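PDB 2NNN: probable transcriptional regulator from Pseudomonas aeruginosa, which probably binds DNA as a dimeric winged helix-turn-helix transcription factor of the MarR family. Local coordinates for residues T39-L44 with V72-L76; L44-G48 with L95-S99. All coordinates share one frame; numbering follows the deposited sequence.

Contact 1: residues T39-L44 with V72-L76; sequences TQWAAL and VVERL
Gln-40 leaves its helix with CG beside the backbone N and opposite the carbonyl carbon (chi1 -81°), then runs extended, while the Arg-75 chain bends at its third torsion (chi3 -61°). The two ends meet at about a right angle. Gln-40 NE2 sits over the centre of the guanidinium face, 3.1 Å from Arg-75 CZ, with the amide plane turned 88° from the guanidinium plane. The nearest guanidinium nitrogens, NE and NH1, are donors like NE2, so this is packing of an amide on a face and not a hydrogen bond. Arg-75 NE instead donates a hydrogen bond to Gly-71 O one turn earlier, which helps fix the flat group, and water 1 accepts from Arg-75 NH2 at 2.6 Å and is also hydrogen-bonded to Thr-39 OG1. Helix 66-78 is, as in other MarR proteins, probably the DNA-recognition helix of the helix-turn-helix, and here it packs almost perpendicular to helix 38-50, the axes of the short segments approaching to 9.7 Å. Below these polar ends the packing is mostly apolar. Val-72 CG1 presses on Ala-43 CB at 3.7 Å and also reaches Gln-40 CA, while Val-72 CG2 touches Thr-39 OG1. One turn on, Leu-76 straddles the Gln-40 carbonyl: Leu-76 CD1 lies 3.7 Å and Leu-76 CD2 3.8 Å from Gln-40 O. Leu-44 CD1 closes the buried end, 4.2 Å from Leu-76 CG.

Contact 2: residues L44-G48 with L95-S99; sequences LVRLG and LVSLS
Leu-47 and Leu-98 carry this contact, which seats the second strand of the winged helix-turn-helix hairpin, 93-98, against the last turns of helix 38-50. The strand passes nearly at right angles to the helix, with the short axes 7.7 Å apart, and the CB of Leu-47 points toward it. The two leucine side chains cross obliquely: Leu-98 CD1 lies 3.3 Å from Leu-47 CB, closer than usual for two carbons and perhaps a sign of imprecise placement, and the same methyl also meets Leu-47 CD1. The chi1 of Leu-98, -111°, lies off the staggered positions, so the exact placement of its methyls is uncertain. As modelled, the two share the work. Leu-98 CD1 also rests on the helix backbone at 3.5 Å from Leu-44 O, whereas Leu-98 CD2 lies 3.7 Å from Gly-48 CA, where the lack of a side chain lets the methyl come down on the main chain. Leu-44 meets Leu-98 at about a right angle through the two CD1 methyls. Two residues earlier in the strand, Val-96 is inclined to Leu-47, which divides between its side chain and its backbone: Leu-47 CD1 packs on Val-96 CG1 at 3.9 Å, and Leu-47 CD2 touches Val-96 O at 3.4 Å. Ile-82 of the first wing strand touches both Leu-47 and Val-96, extending this apolar cluster. Water 2 bridges the two backbones, donating to Leu-47 O at a short 2.5 Å and accepting from Leu-98 N at 3.0 Å.

Contacts 1 and 2 lie with their centres about 9 Å apart and use successive parts of helix 38-50, the first joining it to the probable recognition helix and the second to the wing. Leu-44 belongs to both: its CD1 methyl touches residues of each partner segment. The partners also meet directly, Val-73 CG1 of 72-76 lying 4.0 Å from Val-96 CG1 of 95-99, and Ile-82 touches side chains from both contacts. Helix 66-78, the wing and helix 38-50 thus pack together around shared apolar side chains. The second subunit reaches the same helix, packing on Thr-39 and Ala-42 and forming a salt bridge from Asp-10 of the second subunit to Arg-46.

Contact 1: residues T39-L44 with V72-L76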
ATOM      1  N   THR A  39     -10.136   3.576  -1.584  1.00 33.69           N
ATOM      2  CA  THR A  39     -10.789   3.235  -0.308  1.00 33.67           C
ATOM      3  C   THR A  39     -12.163   3.867  -0.237  1.00 34.30           C
ATOM      4  O   THR A  39     -13.114   3.241   0.245  1.00 34.90           O
ATOM      5  CB  THR A  39      -9.943   3.624   0.929  1.00 33.58           C
ATOM      6  OG1 THR A  39      -9.490   4.973   0.811  1.00 33.84           O
ATOM      7  CG2 THR A  39      -8.715   2.732   1.032  1.00 33.46           C
ATOM      8  N   GLN A  40     -12.278   5.094  -0.745  1.00 34.29           N
ATOM      9  CA  GLN A  40     -13.582   5.724  -0.909  1.00 34.56           C
ATOM     10  C   GLN A  40     -14.546   4.843  -1.700  1.00 34.07           C
ATOM     11  O   GLN A  40     -15.710   4.727  -1.334  1.00 34.86           O
ATOM     12  CB  GLN A  40     -13.456   7.117  -1.534  1.00 34.42           C
ATOM     13  CG  GLN A  40     -13.076   8.182  -0.511  1.00 34.36           C
ATOM     14  CD  GLN A  40     -12.601   9.479  -1.137  1.00 35.78           C
ATOM     15  OE1 GLN A  40     -12.872   9.766  -2.305  1.00 35.04           O
ATOM     16  NE2 GLN A  40     -11.889  10.278  -0.351  1.00 35.92           N
ATOM     17  N   TRP A  41     -14.033   4.196  -2.742  1.00 33.28           N
ATOM     18  CA  TRP A  41     -14.808   3.303  -3.622  1.00 32.77           C
ATOM     19  C   TRP A  41     -15.162   2.007  -2.906  1.00 32.63           C
ATOM     20  O   TRP A  41     -16.294   1.526  -3.014  1.00 33.54           O
ATOM     21  CB  TRP A  41     -14.017   3.002  -4.913  1.00 31.56           C
ATOM     22  CG  TRP A  41     -14.686   1.989  -5.839  1.00 32.02           C
ATOM     23  CD1 TRP A  41     -14.281   0.697  -6.080  1.00 31.33           C
ATOM     24  CD2 TRP A  41     -15.862   2.195  -6.663  1.00 31.66           C
ATOM     25  NE1 TRP A  41     -15.127   0.095  -6.990  1.00 32.01           N
ATOM     26  CE2 TRP A  41     -16.106   0.987  -7.357  1.00 30.96           C
ATOM     27  CE3 TRP A  41     -16.730   3.279  -6.873  1.00 31.38           C
ATOM     28  CZ2 TRP A  41     -17.193   0.830  -8.230  1.00 31.32           C
ATOM     29  CZ3 TRP A  41     -17.807   3.121  -7.753  1.00 30.66           C
ATOM     30  CH2 TRP A  41     -18.024   1.908  -8.417  1.00 30.06           C
ATOM     31  N   ALA A  42     -14.190   1.448  -2.183  1.00 32.49           N
ATOM     32  CA  ALA A  42     -14.363   0.217  -1.402  1.00 32.53           C
ATOM     33  C   ALA A  42     -15.489   0.353  -0.378  1.00 32.70           C
ATOM     34  O   ALA A  42     -16.337  -0.536  -0.269  1.00 32.84           O
ATOM     35  CB  ALA A  42     -13.057  -0.161  -0.694  1.00 32.04           C
ATOM     36  N   ALA A  43     -15.475   1.452   0.377  1.00 32.87           N
ATOM     37  CA  ALA A  43     -16.545   1.756   1.336  1.00 33.66           C
ATOM     38  C   ALA A  43     -17.878   1.931   0.638  1.00 34.22           C
ATOM     39  O   ALA A  43     -18.880   1.472   1.137  1.00 34.91           O
ATOM     40  CB  ALA A  43     -16.221   2.990   2.139  1.00 33.42           C
ATOM     41  N   LEU A  44     -17.885   2.585  -0.521  1.00 34.94           N
ATOM     42  CA  LEU A  44     -19.127   2.765  -1.299  1.00 35.36           C
ATOM     43  C   LEU A  44     -19.677   1.406  -1.752  1.00 35.36           C
ATOM     44  O   LEU A  44     -20.857   1.104  -1.554  1.00 35.64           O
ATOM     45  CB  LEU A  44     -18.867   3.641  -2.532  1.00 34.72           C
ATOM     46  CG  LEU A  44     -20.087   4.201  -3.246  1.00 35.41           C
ATOM     47  CD1 LEU A  44     -20.530   5.516  -2.581  1.00 37.67           C
ATOM     48  CD2 LEU A  44     -19.793   4.416  -4.728  1.00 35.64           C
ATOM     49  N   VAL A  72     -13.170   8.652   5.410  1.00 43.21           N
ATOM     50  CA  VAL A  72     -13.678   8.200   4.129  1.00 43.05           C
ATOM     51  C   VAL A  72     -15.185   8.479   4.058  1.00 43.67           C
ATOM     52  O   VAL A  72     -15.666   9.044   3.068  1.00 43.75           O
ATOM     53  CB  VAL A  72     -13.370   6.699   3.879  1.00 42.94           C
ATOM     54  CG1 VAL A  72     -14.355   6.093   2.879  1.00 41.47           C
ATOM     55  CG2 VAL A  72     -11.941   6.525   3.422  1.00 41.45           C
ATOM     56  N   VAL A  73     -15.920   8.099   5.109  1.00 44.10           N
ATOM     57  CA  VAL A  73     -17.373   8.302   5.142  1.00 44.55           C
ATOM     58  C   VAL A  73     -17.730   9.794   5.126  1.00 45.21           C
ATOM     59  O   VAL A  73     -18.692  10.197   4.476  1.00 44.85           O
ATOM     60  CB  VAL A  73     -18.045   7.572   6.335  1.00 44.42           C
ATOM     61  CG1 VAL A  73     -19.495   8.026   6.515  1.00 43.95           C
ATOM     62  CG2 VAL A  73     -18.007   6.071   6.132  1.00 43.80           C
ATOM     63  N   GLU A  74     -16.939  10.608   5.817  1.00 46.22           N
ATOM     64  CA  GLU A  74     -17.149  12.056   5.805  1.00 47.92           C
ATOM     65  C   GLU A  74     -16.910  12.685   4.429  1.00 48.04           C
ATOM     66  O   GLU A  74     -17.696  13.521   3.993  1.00 48.34           O
ATOM     67  CB  GLU A  74     -16.333  12.749   6.900  1.00 47.59           C
ATOM     68  CG  GLU A  74     -16.952  12.582   8.288  1.00 49.23           C
ATOM     69  CD  GLU A  74     -16.010  12.941   9.437  1.00 50.22           C
ATOM     70  OE1 GLU A  74     -14.898  13.462   9.173  1.00 52.97           O
ATOM     71  OE2 GLU A  74     -16.387  12.705  10.617  1.00 53.89           O
ATOM     72  N   ARG A  75     -15.849  12.261   3.741  1.00 48.70           N
ATOM     73  CA  ARG A  75     -15.589  12.704   2.369  1.00 49.61           C
ATOM     74  C   ARG A  75     -16.637  12.194   1.379  1.00 49.12           C
ATOM     75  O   ARG A  75     -16.997  12.890   0.439  1.00 49.53           O
ATOM     76  CB  ARG A  75     -14.180  12.319   1.923  1.00 49.42           C
ATOM     77  CG  ARG A  75     -13.086  13.116   2.638  1.00 51.45           C
ATOM     78  CD  ARG A  75     -11.689  12.601   2.317  1.00 52.18           C
ATOM     79  NE  ARG A  75     -11.503  11.204   2.729  1.00 58.23           N
ATOM     80  CZ  ARG A  75     -10.461  10.448   2.386  1.00 59.87           C
ATOM     81  NH1 ARG A  75      -9.494  10.938   1.611  1.00 61.97           N
ATOM     82  NH2 ARG A  75     -10.390   9.195   2.805  1.00 60.55           N
ATOM     83  N   LEU A  76     -17.128  10.981   1.605  1.00 49.11           N
ATOM     84  CA  LEU A  76     -18.254  10.431   0.857  1.00 48.73           C
ATOM     85  C   LEU A  76     -19.544  11.225   1.151  1.00 49.27           C
ATOM     86  O   LEU A  76     -20.447  11.298   0.313  1.00 49.06           O
ATOM     87  CB  LEU A  76     -18.429   8.960   1.234  1.00 48.74           C
ATOM     88  CG  LEU A  76     -18.383   7.817   0.207  1.00 48.20           C
ATOM     89  CD1 LEU A  76     -17.305   8.001  -0.842  1.00 46.94           C
ATOM     90  CD2 LEU A  76     -18.209   6.474   0.912  1.00 47.70           C
TER
HETATM   91  O   HOH W   1      -8.989   8.019   0.895  1.00 41.98           O

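Contact 2: residues L44-G48 with L95-S99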
ATOM      1  N   LEU A  44     -17.885   2.585  -0.521  1.00 34.94           N
ATOM      2  CA  LEU A  44     -19.127   2.765  -1.299  1.00 35.36           C
ATOM      3  C   LEU A  44     -19.677   1.406  -1.752  1.00 35.36           C
ATOM      4  O   LEU A  44     -20.857   1.104  -1.554  1.00 35.64           O
ATOM      5  CB  LEU A  44     -18.867   3.641  -2.532  1.00 34.72           C
ATOM      6  CG  LEU A  44     -20.087   4.201  -3.246  1.00 35.41           C
ATOM      7  CD1 LEU A  44     -20.530   5.516  -2.581  1.00 37.67           C
ATOM      8  CD2 LEU A  44     -19.793   4.416  -4.728  1.00 35.64           C
ATOM      9  N   VAL A  45     -18.808   0.605  -2.372  1.00 35.14           N
ATOM     10  CA  VAL A  45     -19.156  -0.749  -2.781  1.00 34.93           C
ATOM     11  C   VAL A  45     -19.708  -1.548  -1.595  1.00 35.78           C
ATOM     12  O   VAL A  45     -20.797  -2.100  -1.693  1.00 35.83           O
ATOM     13  CB  VAL A  45     -17.961  -1.464  -3.474  1.00 34.66           C
ATOM     14  CG1 VAL A  45     -18.280  -2.920  -3.781  1.00 32.16           C
ATOM     15  CG2 VAL A  45     -17.582  -0.722  -4.758  1.00 33.49           C
ATOM     16  N   ARG A  46     -18.980  -1.565  -0.477  1.00 36.59           N
ATOM     17  CA  ARG A  46     -19.389  -2.338   0.693  1.00 37.79           C
ATOM     18  C   ARG A  46     -20.748  -1.919   1.274  1.00 38.81           C
ATOM     19  O   ARG A  46     -21.569  -2.782   1.582  1.00 39.03           O
ATOM     20  CB  ARG A  46     -18.307  -2.326   1.778  1.00 37.76           C
ATOM     21  CG  ARG A  46     -18.545  -3.320   2.915  1.00 37.07           C
ATOM     22  CD  ARG A  46     -18.412  -4.753   2.434  1.00 38.19           C
ATOM     23  NE  ARG A  46     -17.019  -5.198   2.435  1.00 40.76           N
ATOM     24  CZ  ARG A  46     -16.572  -6.298   1.833  1.00 41.07           C
ATOM     25  NH1 ARG A  46     -17.390  -7.079   1.141  1.00 40.89           N
ATOM     26  NH2 ARG A  46     -15.292  -6.613   1.908  1.00 41.63           N
ATOM     27  N   LEU A  47     -20.985  -0.612   1.410  1.00 39.81           N
ATOM     28  CA  LEU A  47     -22.301  -0.094   1.803  1.00 41.01           C
ATOM     29  C   LEU A  47     -23.433  -0.498   0.855  1.00 42.23           C
ATOM     30  O   LEU A  47     -24.602  -0.517   1.256  1.00 42.95           O
ATOM     31  CB  LEU A  47     -22.276   1.425   1.908  1.00 40.65           C
ATOM     32  CG  LEU A  47     -21.665   2.093   3.135  1.00 41.66           C
ATOM     33  CD1 LEU A  47     -21.648   3.590   2.920  1.00 42.79           C
ATOM     34  CD2 LEU A  47     -22.399   1.737   4.432  1.00 40.11           C
ATOM     35  N   GLY A  48     -23.096  -0.787  -0.404  1.00 43.09           N
ATOM     36  CA  GLY A  48     -24.062  -1.299  -1.359  1.00 44.14           C
ATOM     37  C   GLY A  48     -24.398  -2.748  -1.104  1.00 45.24           C
ATOM     38  O   GLY A  48     -25.532  -3.157  -1.293  1.00 45.37           O
ATOM     39  N   LEU A  95     -26.300   4.422  11.870  1.00 47.59           N
ATOM     40  CA  LEU A  95     -26.122   3.506  10.760  1.00 46.61           C
ATOM     41  C   LEU A  95     -25.797   4.333   9.539  1.00 46.05           C
ATOM     42  O   LEU A  95     -26.397   5.377   9.322  1.00 45.81           O
ATOM     43  CB  LEU A  95     -27.407   2.708  10.514  1.00 46.67           C
ATOM     44  CG  LEU A  95     -27.593   1.312  11.129  1.00 46.93           C
ATOM     45  CD1 LEU A  95     -26.939   1.156  12.493  1.00 45.36           C
ATOM     46  CD2 LEU A  95     -29.073   0.939  11.182  1.00 45.93           C
ATOM     47  N   VAL A  96     -24.832   3.868   8.751  1.00 45.59           N
ATOM     48  CA  VAL A  96     -24.463   4.529   7.502  1.00 44.93           C
ATOM     49  C   VAL A  96     -25.048   3.728   6.336  1.00 44.63           C
ATOM     50  O   VAL A  96     -25.101   2.494   6.368  1.00 44.24           O
ATOM     51  CB  VAL A  96     -22.921   4.700   7.359  1.00 45.07           C
ATOM     52  CG1 VAL A  96     -22.579   5.545   6.148  1.00 45.12           C
ATOM     53  CG2 VAL A  96     -22.343   5.358   8.585  1.00 44.98           C
ATOM     54  N   SER A  97     -25.505   4.442   5.316  1.00 44.36           N
ATOM     55  CA  SER A  97     -26.205   3.832   4.200  1.00 44.47           C
ATOM     56  C   SER A  97     -25.865   4.589   2.940  1.00 43.99           C
ATOM     57  O   SER A  97     -25.451   5.742   3.000  1.00 43.74           O
ATOM     58  CB  SER A  97     -27.710   3.922   4.440  1.00 44.59           C
ATOM     59  OG  SER A  97     -28.381   2.875   3.778  1.00 46.29           O
ATOM     60  N   LEU A  98     -26.051   3.947   1.797  1.00 43.91           N
ATOM     61  CA  LEU A  98     -25.929   4.641   0.516  1.00 44.27           C
ATOM     62  C   LEU A  98     -27.114   5.570   0.274  1.00 44.45           C
ATOM     63  O   LEU A  98     -28.273   5.169   0.431  1.00 44.80           O
ATOM     64  CB  LEU A  98     -25.816   3.630  -0.632  1.00 44.17           C
ATOM     65  CG  LEU A  98     -24.505   3.461  -1.416  1.00 44.32           C
ATOM     66  CD1 LEU A  98     -23.267   3.456  -0.550  1.00 43.40           C
ATOM     67  CD2 LEU A  98     -24.568   2.220  -2.276  1.00 44.15           C
ATOM     68  N   SER A  99     -26.814   6.816  -0.079  1.00 44.70           N
ATOM     69  CA  SER A  99     -27.770   7.722  -0.725  1.00 44.81           C
ATOM     70  C   SER A  99     -28.282   7.167  -2.044  1.00 44.90           C
ATOM     71  O   SER A  99     -27.655   6.272  -2.616  1.00 44.98           O
ATOM     72  CB  SER A  99     -27.071   9.027  -1.060  1.00 44.64           C
ATOM     73  OG  SER A  99     -27.195   9.907   0.025  1.00 47.29           O
TER
HETATM   74  O   HOH W   2     -26.553   1.002   1.628  1.00 37.41           O